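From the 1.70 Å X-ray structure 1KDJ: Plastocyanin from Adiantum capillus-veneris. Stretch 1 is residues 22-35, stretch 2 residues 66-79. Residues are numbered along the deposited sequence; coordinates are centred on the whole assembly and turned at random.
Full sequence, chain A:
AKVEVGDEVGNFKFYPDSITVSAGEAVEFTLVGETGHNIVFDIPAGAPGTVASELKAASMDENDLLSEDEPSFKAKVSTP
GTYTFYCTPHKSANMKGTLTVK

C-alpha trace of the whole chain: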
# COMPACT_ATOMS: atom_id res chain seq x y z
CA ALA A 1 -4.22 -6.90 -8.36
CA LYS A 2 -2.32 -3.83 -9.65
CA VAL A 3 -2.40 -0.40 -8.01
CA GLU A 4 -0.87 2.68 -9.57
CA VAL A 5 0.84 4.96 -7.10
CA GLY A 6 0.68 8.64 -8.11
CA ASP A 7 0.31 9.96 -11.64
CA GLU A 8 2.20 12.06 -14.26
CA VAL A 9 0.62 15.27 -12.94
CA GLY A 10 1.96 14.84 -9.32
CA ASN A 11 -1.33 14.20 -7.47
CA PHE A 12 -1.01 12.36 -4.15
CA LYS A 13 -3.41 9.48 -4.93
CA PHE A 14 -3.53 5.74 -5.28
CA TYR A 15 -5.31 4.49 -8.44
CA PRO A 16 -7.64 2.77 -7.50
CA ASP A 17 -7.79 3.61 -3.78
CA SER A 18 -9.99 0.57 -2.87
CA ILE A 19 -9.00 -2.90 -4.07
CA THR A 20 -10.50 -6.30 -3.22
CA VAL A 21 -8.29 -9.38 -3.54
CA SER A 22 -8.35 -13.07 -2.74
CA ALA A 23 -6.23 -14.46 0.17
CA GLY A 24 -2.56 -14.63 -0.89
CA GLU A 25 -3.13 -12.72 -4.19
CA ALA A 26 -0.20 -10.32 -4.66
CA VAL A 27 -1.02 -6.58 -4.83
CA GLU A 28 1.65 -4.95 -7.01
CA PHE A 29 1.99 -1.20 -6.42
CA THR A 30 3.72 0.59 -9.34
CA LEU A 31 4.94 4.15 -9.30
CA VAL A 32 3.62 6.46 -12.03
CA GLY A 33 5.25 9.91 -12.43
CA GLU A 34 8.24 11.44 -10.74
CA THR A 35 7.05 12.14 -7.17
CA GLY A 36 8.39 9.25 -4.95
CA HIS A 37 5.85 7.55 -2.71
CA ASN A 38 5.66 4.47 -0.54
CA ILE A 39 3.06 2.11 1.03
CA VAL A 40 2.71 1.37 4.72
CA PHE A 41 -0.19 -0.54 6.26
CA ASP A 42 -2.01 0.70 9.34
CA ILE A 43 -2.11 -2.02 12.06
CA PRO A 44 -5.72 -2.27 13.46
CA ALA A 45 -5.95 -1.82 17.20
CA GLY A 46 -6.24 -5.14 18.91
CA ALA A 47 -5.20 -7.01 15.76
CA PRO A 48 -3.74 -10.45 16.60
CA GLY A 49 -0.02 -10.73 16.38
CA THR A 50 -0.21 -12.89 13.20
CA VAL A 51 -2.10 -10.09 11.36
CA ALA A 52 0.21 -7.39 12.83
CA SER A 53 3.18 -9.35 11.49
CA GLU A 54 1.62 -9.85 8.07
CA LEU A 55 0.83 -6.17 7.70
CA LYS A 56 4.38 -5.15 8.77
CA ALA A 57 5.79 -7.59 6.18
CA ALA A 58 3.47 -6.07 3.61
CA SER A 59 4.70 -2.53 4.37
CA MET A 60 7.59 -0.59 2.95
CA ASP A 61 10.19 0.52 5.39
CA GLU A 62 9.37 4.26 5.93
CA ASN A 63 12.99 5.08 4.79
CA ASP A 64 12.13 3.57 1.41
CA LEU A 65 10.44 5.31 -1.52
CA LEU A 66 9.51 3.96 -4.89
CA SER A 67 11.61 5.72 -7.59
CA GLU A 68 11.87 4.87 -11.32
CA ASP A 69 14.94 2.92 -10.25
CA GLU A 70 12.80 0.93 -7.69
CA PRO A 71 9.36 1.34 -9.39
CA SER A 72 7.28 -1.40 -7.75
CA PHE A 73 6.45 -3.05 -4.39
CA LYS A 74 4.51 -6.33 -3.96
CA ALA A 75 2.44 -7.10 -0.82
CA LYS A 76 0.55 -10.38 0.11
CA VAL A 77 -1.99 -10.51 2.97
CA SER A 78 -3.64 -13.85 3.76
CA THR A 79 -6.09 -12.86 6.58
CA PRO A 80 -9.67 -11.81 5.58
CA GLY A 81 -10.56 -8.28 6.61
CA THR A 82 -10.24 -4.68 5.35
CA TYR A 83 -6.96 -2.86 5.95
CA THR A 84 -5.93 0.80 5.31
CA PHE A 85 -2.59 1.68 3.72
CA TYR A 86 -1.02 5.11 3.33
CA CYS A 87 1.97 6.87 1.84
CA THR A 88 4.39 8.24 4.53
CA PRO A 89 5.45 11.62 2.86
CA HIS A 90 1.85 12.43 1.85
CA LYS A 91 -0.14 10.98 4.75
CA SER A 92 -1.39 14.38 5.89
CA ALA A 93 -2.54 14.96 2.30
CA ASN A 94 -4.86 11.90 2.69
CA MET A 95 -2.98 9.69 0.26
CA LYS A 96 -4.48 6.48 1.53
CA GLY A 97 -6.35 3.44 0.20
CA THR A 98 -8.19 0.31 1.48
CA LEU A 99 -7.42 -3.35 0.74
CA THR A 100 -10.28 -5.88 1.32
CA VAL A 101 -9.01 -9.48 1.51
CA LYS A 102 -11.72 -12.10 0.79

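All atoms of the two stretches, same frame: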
# COMPACT_ATOMS: atom_id res chain seq x y z
N SER A 22 -8.23 -11.75 -3.35
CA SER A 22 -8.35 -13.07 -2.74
C SER A 22 -7.17 -13.29 -1.78
O SER A 22 -6.07 -12.73 -1.98
CB SER A 22 -8.31 -14.14 -3.85
OG SER A 22 -9.25 -13.89 -4.90
N ALA A 23 -7.34 -14.08 -0.72
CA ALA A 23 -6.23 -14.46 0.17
C ALA A 23 -4.95 -14.89 -0.54
O ALA A 23 -4.96 -15.74 -1.43
CB ALA A 23 -6.69 -15.60 1.07
N GLY A 24 -3.82 -14.23 -0.26
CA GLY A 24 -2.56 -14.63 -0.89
C GLY A 24 -2.38 -14.10 -2.32
O GLY A 24 -1.35 -14.36 -2.95
N GLU A 25 -3.34 -13.34 -2.88
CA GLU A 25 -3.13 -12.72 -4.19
C GLU A 25 -2.15 -11.56 -3.98
O GLU A 25 -2.32 -10.75 -3.08
CB GLU A 25 -4.47 -12.19 -4.76
CG GLU A 25 -4.36 -11.39 -6.07
CD GLU A 25 -5.66 -10.80 -6.62
OE1 GLU A 25 -6.75 -11.13 -6.16
OE2 GLU A 25 -5.58 -9.97 -7.52
N ALA A 26 -1.08 -11.46 -4.74
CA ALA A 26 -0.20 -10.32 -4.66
C ALA A 26 -0.86 -8.99 -5.14
O ALA A 26 -1.70 -8.91 -6.06
CB ALA A 26 1.02 -10.63 -5.51
N VAL A 27 -0.61 -7.91 -4.41
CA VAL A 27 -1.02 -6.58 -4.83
C VAL A 27 0.30 -5.93 -5.25
O VAL A 27 1.23 -5.86 -4.44
CB VAL A 27 -1.65 -5.84 -3.68
CG1 VAL A 27 -2.14 -4.48 -4.15
CG2 VAL A 27 -2.85 -6.61 -3.17
N GLU A 28 0.44 -5.57 -6.52
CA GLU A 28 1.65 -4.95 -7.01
C GLU A 28 1.37 -3.46 -7.12
O GLU A 28 0.43 -3.05 -7.81
CB GLU A 28 2.01 -5.49 -8.37
CG GLU A 28 3.41 -5.08 -8.78
CD GLU A 28 3.69 -5.42 -10.23
OE1 GLU A 28 3.54 -6.59 -10.62
OE2 GLU A 28 4.05 -4.51 -10.99
N PHE A 29 2.11 -2.65 -6.39
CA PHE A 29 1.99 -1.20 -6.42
C PHE A 29 3.08 -0.72 -7.37
O PHE A 29 4.21 -1.18 -7.30
CB PHE A 29 2.22 -0.65 -5.04
CG PHE A 29 1.17 -1.01 -4.00
CD1 PHE A 29 0.07 -0.22 -3.84
CD2 PHE A 29 1.37 -2.11 -3.20
CE1 PHE A 29 -0.87 -0.48 -2.86
CE2 PHE A 29 0.41 -2.37 -2.23
CZ PHE A 29 -0.69 -1.58 -2.05
N THR A 30 2.76 0.13 -8.35
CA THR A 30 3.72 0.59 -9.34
C THR A 30 3.64 2.10 -9.40
O THR A 30 2.57 2.69 -9.46
CB THR A 30 3.42 0.07 -10.73
OG1 THR A 30 3.38 -1.35 -10.62
CG2 THR A 30 4.47 0.48 -11.75
N LEU A 31 4.81 2.71 -9.28
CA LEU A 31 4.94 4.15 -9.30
C LEU A 31 4.64 4.72 -10.69
O LEU A 31 5.15 4.20 -11.68
CB LEU A 31 6.37 4.57 -8.91
CG LEU A 31 6.61 6.06 -8.91
CD1 LEU A 31 5.96 6.71 -7.73
CD2 LEU A 31 8.10 6.28 -8.92
N VAL A 32 3.81 5.75 -10.77
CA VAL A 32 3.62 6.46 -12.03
C VAL A 32 4.07 7.91 -11.74
O VAL A 32 3.68 8.51 -10.73
CB VAL A 32 2.13 6.40 -12.47
CG1 VAL A 32 1.97 7.15 -13.80
CG2 VAL A 32 1.68 4.96 -12.69
N GLY A 33 4.85 8.53 -12.63
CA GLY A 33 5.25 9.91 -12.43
C GLY A 33 6.61 10.00 -11.75
O GLY A 33 7.33 9.01 -11.63
N GLU A 34 6.96 11.22 -11.36
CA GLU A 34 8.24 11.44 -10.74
C GLU A 34 8.23 11.69 -9.24
O GLU A 34 9.29 11.62 -8.62
CB GLU A 34 8.91 12.60 -11.44
CG GLU A 34 10.04 12.06 -12.31
CD GLU A 34 9.57 11.20 -13.48
OE1 GLU A 34 8.86 11.74 -14.33
OE2 GLU A 34 9.90 10.00 -13.52
N THR A 35 7.10 12.01 -8.61
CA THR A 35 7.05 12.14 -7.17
C THR A 35 7.22 10.73 -6.53
O THR A 35 6.48 9.81 -6.90
CB THR A 35 5.70 12.75 -6.82
OG1 THR A 35 5.56 13.96 -7.57
CG2 THR A 35 5.57 13.02 -5.35
N LEU A 66 9.48 4.44 -3.52
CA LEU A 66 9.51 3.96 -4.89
C LEU A 66 10.17 5.07 -5.75
O LEU A 66 10.03 6.27 -5.48
CB LEU A 66 8.06 3.68 -5.35
CG LEU A 66 7.32 2.58 -4.59
CD1 LEU A 66 5.85 2.60 -4.96
CD2 LEU A 66 7.96 1.23 -4.89
N SER A 67 10.93 4.74 -6.76
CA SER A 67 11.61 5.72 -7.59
C SER A 67 11.62 5.08 -8.96
O SER A 67 11.32 3.88 -9.02
CB SER A 67 13.03 5.92 -7.08
OG SER A 67 13.85 4.76 -7.22
N GLU A 68 11.96 5.67 -10.11
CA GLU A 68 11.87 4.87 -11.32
C GLU A 68 12.97 3.82 -11.35
O GLU A 68 12.91 2.88 -12.13
CB GLU A 68 11.93 5.78 -12.56
CG GLU A 68 10.94 5.31 -13.68
CD GLU A 68 9.44 5.22 -13.33
OE1 GLU A 68 8.77 6.24 -13.13
OE2 GLU A 68 8.93 4.09 -13.28
N ASP A 69 13.90 3.92 -10.42
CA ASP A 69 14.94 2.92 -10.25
C ASP A 69 14.37 1.73 -9.46
O ASP A 69 14.79 0.59 -9.63
CB ASP A 69 16.13 3.57 -9.50
CG ASP A 69 16.91 4.73 -10.18
OD1 ASP A 69 16.33 5.79 -10.45
OD2 ASP A 69 18.11 4.58 -10.41
N GLU A 70 13.43 1.96 -8.53
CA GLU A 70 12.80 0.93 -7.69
C GLU A 70 11.30 1.20 -7.89
O GLU A 70 10.67 1.81 -7.03
CB GLU A 70 13.19 1.15 -6.21
CG GLU A 70 12.59 0.19 -5.16
CD GLU A 70 12.38 0.78 -3.75
OE1 GLU A 70 13.25 1.51 -3.24
OE2 GLU A 70 11.35 0.51 -3.14
N PRO A 71 10.70 0.88 -9.04
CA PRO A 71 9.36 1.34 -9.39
C PRO A 71 8.21 0.55 -8.79
O PRO A 71 7.10 1.07 -8.76
CB PRO A 71 9.35 1.34 -10.90
CG PRO A 71 10.20 0.12 -11.21
CD PRO A 71 11.32 0.19 -10.17
N SER A 72 8.39 -0.69 -8.31
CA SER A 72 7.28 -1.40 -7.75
C SER A 72 7.55 -2.05 -6.39
O SER A 72 8.71 -2.18 -5.95
CB SER A 72 6.84 -2.41 -8.80
OG SER A 72 7.98 -2.93 -9.46
N PHE A 73 6.46 -2.39 -5.69
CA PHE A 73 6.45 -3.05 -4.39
C PHE A 73 5.31 -4.05 -4.42
O PHE A 73 4.19 -3.69 -4.79
CB PHE A 73 6.18 -2.07 -3.29
CG PHE A 73 6.08 -2.70 -1.91
CD1 PHE A 73 7.15 -3.42 -1.40
CD2 PHE A 73 4.92 -2.54 -1.18
CE1 PHE A 73 7.06 -3.99 -0.16
CE2 PHE A 73 4.84 -3.12 0.06
CZ PHE A 73 5.91 -3.84 0.56
N LYS A 74 5.52 -5.27 -3.93
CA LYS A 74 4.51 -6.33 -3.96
C LYS A 74 4.18 -6.75 -2.52
O LYS A 74 5.12 -7.01 -1.74
CB LYS A 74 5.11 -7.45 -4.77
CG LYS A 74 4.15 -8.52 -5.22
CD LYS A 74 4.78 -9.29 -6.37
CE LYS A 74 4.89 -8.37 -7.60
NZ LYS A 74 4.99 -9.14 -8.84
N ALA A 75 2.90 -6.74 -2.16
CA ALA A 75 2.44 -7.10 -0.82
C ALA A 75 1.46 -8.29 -0.91
O ALA A 75 0.69 -8.38 -1.88
CB ALA A 75 1.70 -5.94 -0.20
N LYS A 76 1.48 -9.24 0.05
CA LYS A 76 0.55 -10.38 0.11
C LYS A 76 -0.01 -10.42 1.53
O LYS A 76 0.76 -10.36 2.50
CB LYS A 76 1.26 -11.70 -0.13
CG LYS A 76 1.49 -12.06 -1.56
CD LYS A 76 2.55 -13.11 -1.56
CE LYS A 76 2.45 -14.01 -2.78
NZ LYS A 76 1.41 -14.99 -2.55
N VAL A 77 -1.32 -10.41 1.69
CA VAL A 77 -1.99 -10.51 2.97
C VAL A 77 -3.00 -11.68 2.81
O VAL A 77 -3.79 -11.82 1.84
CB VAL A 77 -2.72 -9.20 3.30
CG1 VAL A 77 -3.43 -9.36 4.64
CG2 VAL A 77 -1.73 -8.02 3.40
N SER A 78 -2.81 -12.66 3.70
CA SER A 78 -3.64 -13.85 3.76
C SER A 78 -4.89 -13.74 4.64
O SER A 78 -5.85 -14.45 4.36
CB SER A 78 -2.78 -15.04 4.26
OG SER A 78 -1.49 -15.13 3.65
N THR A 79 -4.96 -12.90 5.67
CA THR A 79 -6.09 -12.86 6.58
C THR A 79 -7.25 -12.03 6.06
O THR A 79 -7.07 -10.84 5.80
CB THR A 79 -5.62 -12.32 7.96
OG1 THR A 79 -4.59 -13.22 8.37
CG2 THR A 79 -6.71 -12.17 9.01
O HOH W 1 -3.08 -10.10 -0.65

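The two stretches meet as antiparallel strands, with Val-27 paired to Ala-75 and Phe-29 to Phe-73, and the first rule of the contact is backbone pairing. Val-27 N donates to Ala-75 O at 2.9 Å, and Ala-75 N returns a bond to Val-27 O at 3.0 Å. One step along, Phe-29 N reaches Phe-73 O at 2.8 Å and Phe-73 N reaches Phe-29 O at 3.0 Å. Leu-31 N to Pro-71 O, 2.9 Å, extends the ladder; proline has no N-H to offer, but its carbonyl still serves.

The second rule is alternation. Val-27, Phe-29, Phe-73 and Ala-75 lie on one face, where shape does the work. The buried Phe-29 ring takes the m rotamer and turns an edge toward its neighbours: its CE2 lies 4.3 Å from Ala-75 CB, and the small methyl leaves space for that edge. Phe-73 takes the t rotamer, and Phe-29 CD2 meets its ring obliquely, 4.1 Å from Phe-73 CD2.

The other face carries Glu-28, Thr-30, Ser-72 and Lys-74, polar residues suited to a face that is at least partly open to solvent. Glu-28 and Lys-74 form a non-hydrogen-bonded pair with CA atoms 4.4 Å apart, and both side chains leave in t. They form a salt bridge, with a weak hydrogen bond from Lys-74 NZ to Glu-28 OE1 at 3.4 Å. The aliphatic part of the lysine is also used: Lys-74 CG packs 3.8 Å from Ala-26 CB. Thr-30 and Ser-72 form the next pair on this face, with Thr-30 OG1 4.1 Å from Ser-72 CB.

Beyond the ladder, Leu-31 is the main bump. It loses 97 Å² to the other stretch, more than any other residue here. Its CB meets Leu-66 CB at 4.0 Å, while its CD2 sits 3.7 Å from Ser-67 C, against the start of the type I turn from Ser-67 to Glu-70. That turn brings the chain round so that Leu-66 and Pro-71 both border the leucine.

At the other end, the type II turn from Ser-22 to Glu-25 places Gly-24 at phi 80°, where a CB would jam against the preceding carbonyl; glycine fits. Gly-24 N bonds Val-77 O at 3.2 Å, and Lys-76 NZ reaches back to Gly-24 O at 2.9 Å. Between these bonds and the strand ladder, water 1 fills a gap, donating to Glu-25 O at 2.6 Å and accepting from Val-77 N at 2.9 Å. Altogether 908 Å² is buried.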